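Local coordinates for protein B-N-acetylhexosaminidase (Streptomyces plicatus, PDB 5FD0) that probably cleaves terminal, non-reducing beta-linked N-acetylhexosamine units from glycans, as a family 20 glycoside hydrolase, at residues L363-G368 with G389-P394. Numbering follows the deposited sequence.
Sequences LVQYWG and GLILSP. With NAG (2-acetamido-2-deoxy-beta-D-glucopyranose), chain B.
Neighbouring parallel strands of the catalytic TIM barrel, 363-366 and 389-392, joined through helix 374-385 as a beta-alpha-beta unit, pair along their length, from Val-364 N to Gly-389 O (2.9 Å) up to Ser-393 N to Tyr-366 O (2.9 Å). Between these, Ile-391 bonds on both sides of its partner Gln-365, its N-H pointing almost straight (177°) at Val-364 O and its O accepting from Tyr-366 N. Toward the barrel interior, branched Ile-391 lays CD1 against Leu-363 CD2 (3.8 Å). Beyond them Gln-365, extended with CG anti to its N (chi1 -179°), donates from NE2 to Ser-393 OG (3.1 Å), nearly in the amide plane, while OE1 is hydrogen-bonded to His-315 NE2; an amide suits the place, offering donor and acceptor at one end. On the opposite, helix-facing side, Val-364 CG2 and Leu-390 CD1 lie alongside, and Tyr-366 packs on Val-380. At the C-terminal end, the sugar's acetamido methyl C8 lies over one face of the Trp-367 indole, 3.5 Å from CE2, while NE1 donates to Gln-352 OE1. A leucine here would probably leave that methyl without its flat apolar support and Gln-352 without its indole donor. Strand pairing thus sets the frame, and the loop beyond supplies a ring face for CH-pi contact, consistent with a preference for N-acetylated sugars.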
ATOM      1  N   LEU A 363       4.784 -14.440  -7.941  1.00 17.09           N
ATOM      2  CA  LEU A 363       3.734 -13.531  -8.375  1.00 18.60           C
ATOM      3  C   LEU A 363       4.310 -12.519  -9.358  1.00 18.35           C
ATOM      4  O   LEU A 363       5.477 -12.142  -9.260  1.00 17.08           O
ATOM      5  CB  LEU A 363       3.117 -12.775  -7.193  1.00 22.11           C
ATOM      6  CG  LEU A 363       2.352 -13.553  -6.125  1.00 21.29           C
ATOM      7  CD1 LEU A 363       3.275 -14.306  -5.277  1.00 25.00           C
ATOM      8  CD2 LEU A 363       1.578 -12.603  -5.231  1.00 29.64           C
ATOM      9  N   VAL A 364       3.478 -12.037 -10.279  1.00 16.37           N
ATOM     10  CA  VAL A 364       3.896 -10.919 -11.107  1.00 15.80           C
ATOM     11  C   VAL A 364       2.890  -9.794 -10.982  1.00 16.91           C
ATOM     12  O   VAL A 364       1.684  -9.995 -10.798  1.00 15.86           O
ATOM     13  CB  VAL A 364       4.093 -11.310 -12.591  1.00 17.02           C
ATOM     14  CG1 VAL A 364       5.213 -12.308 -12.710  1.00 18.19           C
ATOM     15  CG2 VAL A 364       2.806 -11.843 -13.160  1.00 18.71           C
ATOM     16  N   GLN A 365       3.418  -8.592 -11.087  1.00 18.25           N
ATOM     17  CA  GLN A 365       2.662  -7.364 -10.908  1.00 19.86           C
ATOM     18  C   GLN A 365       2.460  -6.740 -12.286  1.00 15.97           C
ATOM     19  O   GLN A 365       3.419  -6.263 -12.915  1.00 15.89           O
ATOM     20  CB  GLN A 365       3.401  -6.422  -9.957  1.00 15.30           C
ATOM     21  CG  GLN A 365       2.647  -5.144  -9.704  1.00 21.45           C
ATOM     22  CD  GLN A 365       3.231  -4.319  -8.568  1.00 20.53           C
ATOM     23  OE1 GLN A 365       4.219  -4.695  -7.914  1.00 14.43           O
ATOM     24  NE2 GLN A 365       2.624  -3.179  -8.339  1.00 16.80           N
ATOM     25  N   TYR A 366       1.214  -6.741 -12.734  1.00 15.73           N
ATOM     26  CA  TYR A 366       0.835  -6.279 -14.064  1.00 17.71           C
ATOM     27  C   TYR A 366       0.592  -4.776 -14.017  1.00 16.77           C
ATOM     28  O   TYR A 366      -0.331  -4.307 -13.339  1.00 15.87           O
ATOM     29  CB  TYR A 366      -0.424  -6.992 -14.557  1.00 19.15           C
ATOM     30  CG  TYR A 366      -0.847  -6.520 -15.922  1.00 18.45           C
ATOM     31  CD1 TYR A 366      -0.179  -6.965 -17.067  1.00 19.84           C
ATOM     32  CD2 TYR A 366      -1.899  -5.631 -16.085  1.00 19.44           C
ATOM     33  CE1 TYR A 366      -0.550  -6.521 -18.322  1.00 19.74           C
ATOM     34  CE2 TYR A 366      -2.270  -5.191 -17.349  1.00 21.37           C
ATOM     35  CZ  TYR A 366      -1.586  -5.651 -18.457  1.00 19.55           C
ATOM     36  OH  TYR A 366      -1.957  -5.222 -19.709  1.00 24.03           O
ATOM     37  N   TRP A 367       1.427  -4.030 -14.733  1.00 14.68           N
ATOM     38  CA  TRP A 367       1.307  -2.588 -14.837  1.00 14.36           C
ATOM     39  C   TRP A 367       0.954  -2.124 -16.252  1.00 18.60           C
ATOM     40  O   TRP A 367       1.172  -0.954 -16.597  1.00 16.82           O
ATOM     41  CB  TRP A 367       2.596  -1.943 -14.334  1.00 15.23           C
ATOM     42  CG  TRP A 367       3.848  -2.292 -15.056  1.00 15.71           C
ATOM     43  CD1 TRP A 367       4.559  -3.475 -14.988  1.00 16.73           C
ATOM     44  CD2 TRP A 367       4.616  -1.414 -15.897  1.00 14.86           C
ATOM     45  NE1 TRP A 367       5.702  -3.379 -15.761  1.00 15.54           N
ATOM     46  CE2 TRP A 367       5.762  -2.127 -16.318  1.00 16.12           C
ATOM     47  CE3 TRP A 367       4.450  -0.096 -16.328  1.00 17.17           C
ATOM     48  CZ2 TRP A 367       6.708  -1.567 -17.185  1.00 19.38           C
ATOM     49  CZ3 TRP A 367       5.402   0.454 -17.170  1.00 20.53           C
ATOM     50  CH2 TRP A 367       6.510  -0.279 -17.588  1.00 19.63           C
ATOM     51  N   GLY A 368       0.363  -2.997 -17.063  1.00 17.70           N
ATOM     52  CA  GLY A 368      -0.066  -2.612 -18.387  1.00 13.60           C
ATOM     53  C   GLY A 368      -1.282  -1.715 -18.372  1.00 20.80           C
ATOM     54  O   GLY A 368      -1.748  -1.232 -17.338  1.00 19.63           O
ATOM     55  N   GLY A 389       0.728 -16.157  -9.616  1.00 21.25           N
ATOM     56  CA  GLY A 389      -0.255 -15.222  -9.103  1.00 22.48           C
ATOM     57  C   GLY A 389      -0.108 -13.852  -9.740  1.00 17.72           C
ATOM     58  O   GLY A 389       0.976 -13.429 -10.114  1.00 19.69           O
ATOM     59  N   LEU A 390      -1.233 -13.154  -9.874  1.00 16.15           N
ATOM     60  CA  LEU A 390      -1.289 -11.870 -10.564  1.00 17.60           C
ATOM     61  C   LEU A 390      -1.654 -10.761  -9.591  1.00 18.98           C
ATOM     62  O   LEU A 390      -2.681 -10.848  -8.907  1.00 18.95           O
ATOM     63  CB  LEU A 390      -2.334 -11.903 -11.670  1.00 16.99           C
ATOM     64  CG  LEU A 390      -1.972 -11.852 -13.130  1.00 36.78           C
ATOM     65  CD1 LEU A 390      -0.904 -12.872 -13.432  1.00 29.83           C
ATOM     66  CD2 LEU A 390      -3.259 -12.130 -13.901  1.00 28.59           C
ATOM     67  N   ILE A 391      -0.828  -9.719  -9.542  1.00 20.47           N
ATOM     68  CA  ILE A 391      -1.145  -8.480  -8.836  1.00 17.87           C
ATOM     69  C   ILE A 391      -1.444  -7.437  -9.893  1.00 17.02           C
ATOM     70  O   ILE A 391      -0.590  -7.159 -10.733  1.00 18.09           O
ATOM     71  CB  ILE A 391       0.013  -8.018  -7.945  1.00 14.66           C
ATOM     72  CG1 ILE A 391       0.398  -9.078  -6.897  1.00 18.95           C
ATOM     73  CG2 ILE A 391      -0.348  -6.705  -7.264  1.00 19.35           C
ATOM     74  CD1 ILE A 391       1.830  -9.021  -6.477  1.00 16.42           C
ATOM     75  N   LEU A 392      -2.617  -6.821  -9.827  1.00 13.01           N
ATOM     76  CA  LEU A 392      -3.052  -5.890 -10.848  1.00 13.41           C
ATOM     77  C   LEU A 392      -2.824  -4.471 -10.351  1.00 18.07           C
ATOM     78  O   LEU A 392      -3.394  -4.069  -9.331  1.00 15.41           O
ATOM     79  CB  LEU A 392      -4.526  -6.117 -11.191  1.00 15.87           C
ATOM     80  CG  LEU A 392      -4.844  -7.500 -11.754  1.00 20.00           C
ATOM     81  CD1 LEU A 392      -6.302  -7.556 -12.133  1.00 18.31           C
ATOM     82  CD2 LEU A 392      -3.949  -7.828 -12.958  1.00 23.24           C
ATOM     83  N   SER A 393      -1.990  -3.728 -11.076  1.00 15.01           N
ATOM     84  CA  SER A 393      -1.797  -2.290 -10.861  1.00 15.05           C
ATOM     85  C   SER A 393      -1.633  -1.608 -12.210  1.00 15.65           C
ATOM     86  O   SER A 393      -0.539  -1.141 -12.569  1.00 14.38           O
ATOM     87  CB  SER A 393      -0.579  -2.035  -9.968  1.00 18.04           C
ATOM     88  OG  SER A 393       0.586  -2.572 -10.551  1.00 16.80           O
ATOM     89  N   PRO A 394      -2.711  -1.518 -12.987  1.00 17.42           N
ATOM     90  CA  PRO A 394      -2.585  -0.948 -14.341  1.00 14.23           C
ATOM     91  C   PRO A 394      -2.155   0.508 -14.296  1.00 16.26           C
ATOM     92  O   PRO A 394      -2.641   1.292 -13.476  1.00 18.31           O
ATOM     93  CB  PRO A 394      -3.993  -1.113 -14.937  1.00 18.04           C
ATOM     94  CG  PRO A 394      -4.613  -2.274 -14.146  1.00 21.10           C
ATOM     95  CD  PRO A 394      -4.048  -2.087 -12.740  1.00 19.93           C
TER
HETATM   96  C1  NAG B 601       7.140   3.391 -15.380  1.00 23.34           C
HETATM   97  C2  NAG B 601       8.354   2.882 -14.580  1.00 19.90           C
HETATM   98  C3  NAG B 601       8.610   3.580 -13.272  1.00 19.32           C
HETATM   99  C4  NAG B 601       8.372   5.047 -13.333  1.00 21.15           C
HETATM  100  C5  NAG B 601       6.915   5.165 -13.739  1.00 18.03           C
HETATM  101  C6  NAG B 601       6.334   6.540 -13.654  1.00 24.21           C
HETATM  102  C7  NAG B 601       7.155   0.907 -13.723  1.00 17.34           C
HETATM  103  C8  NAG B 601       7.167  -0.583 -13.477  1.00 17.01           C
HETATM  104  N2  NAG B 601       8.236   1.448 -14.318  1.00 20.03           N
HETATM  105  O1  NAG B 601       7.457   3.338 -16.713  1.00 26.24           O
HETATM  106  O3  NAG B 601       9.997   3.378 -12.892  1.00 18.14           O
HETATM  107  O4  NAG B 601       8.618   5.626 -12.055  1.00 21.94           O
HETATM  108  O5  NAG B 601       6.809   4.751 -15.126  1.00 25.56           O
HETATM  109  O6  NAG B 601       4.945   6.495 -13.886  1.00 18.21           O
HETATM  110  O7  NAG B 601       6.211   1.554 -13.399  1.00 17.20           O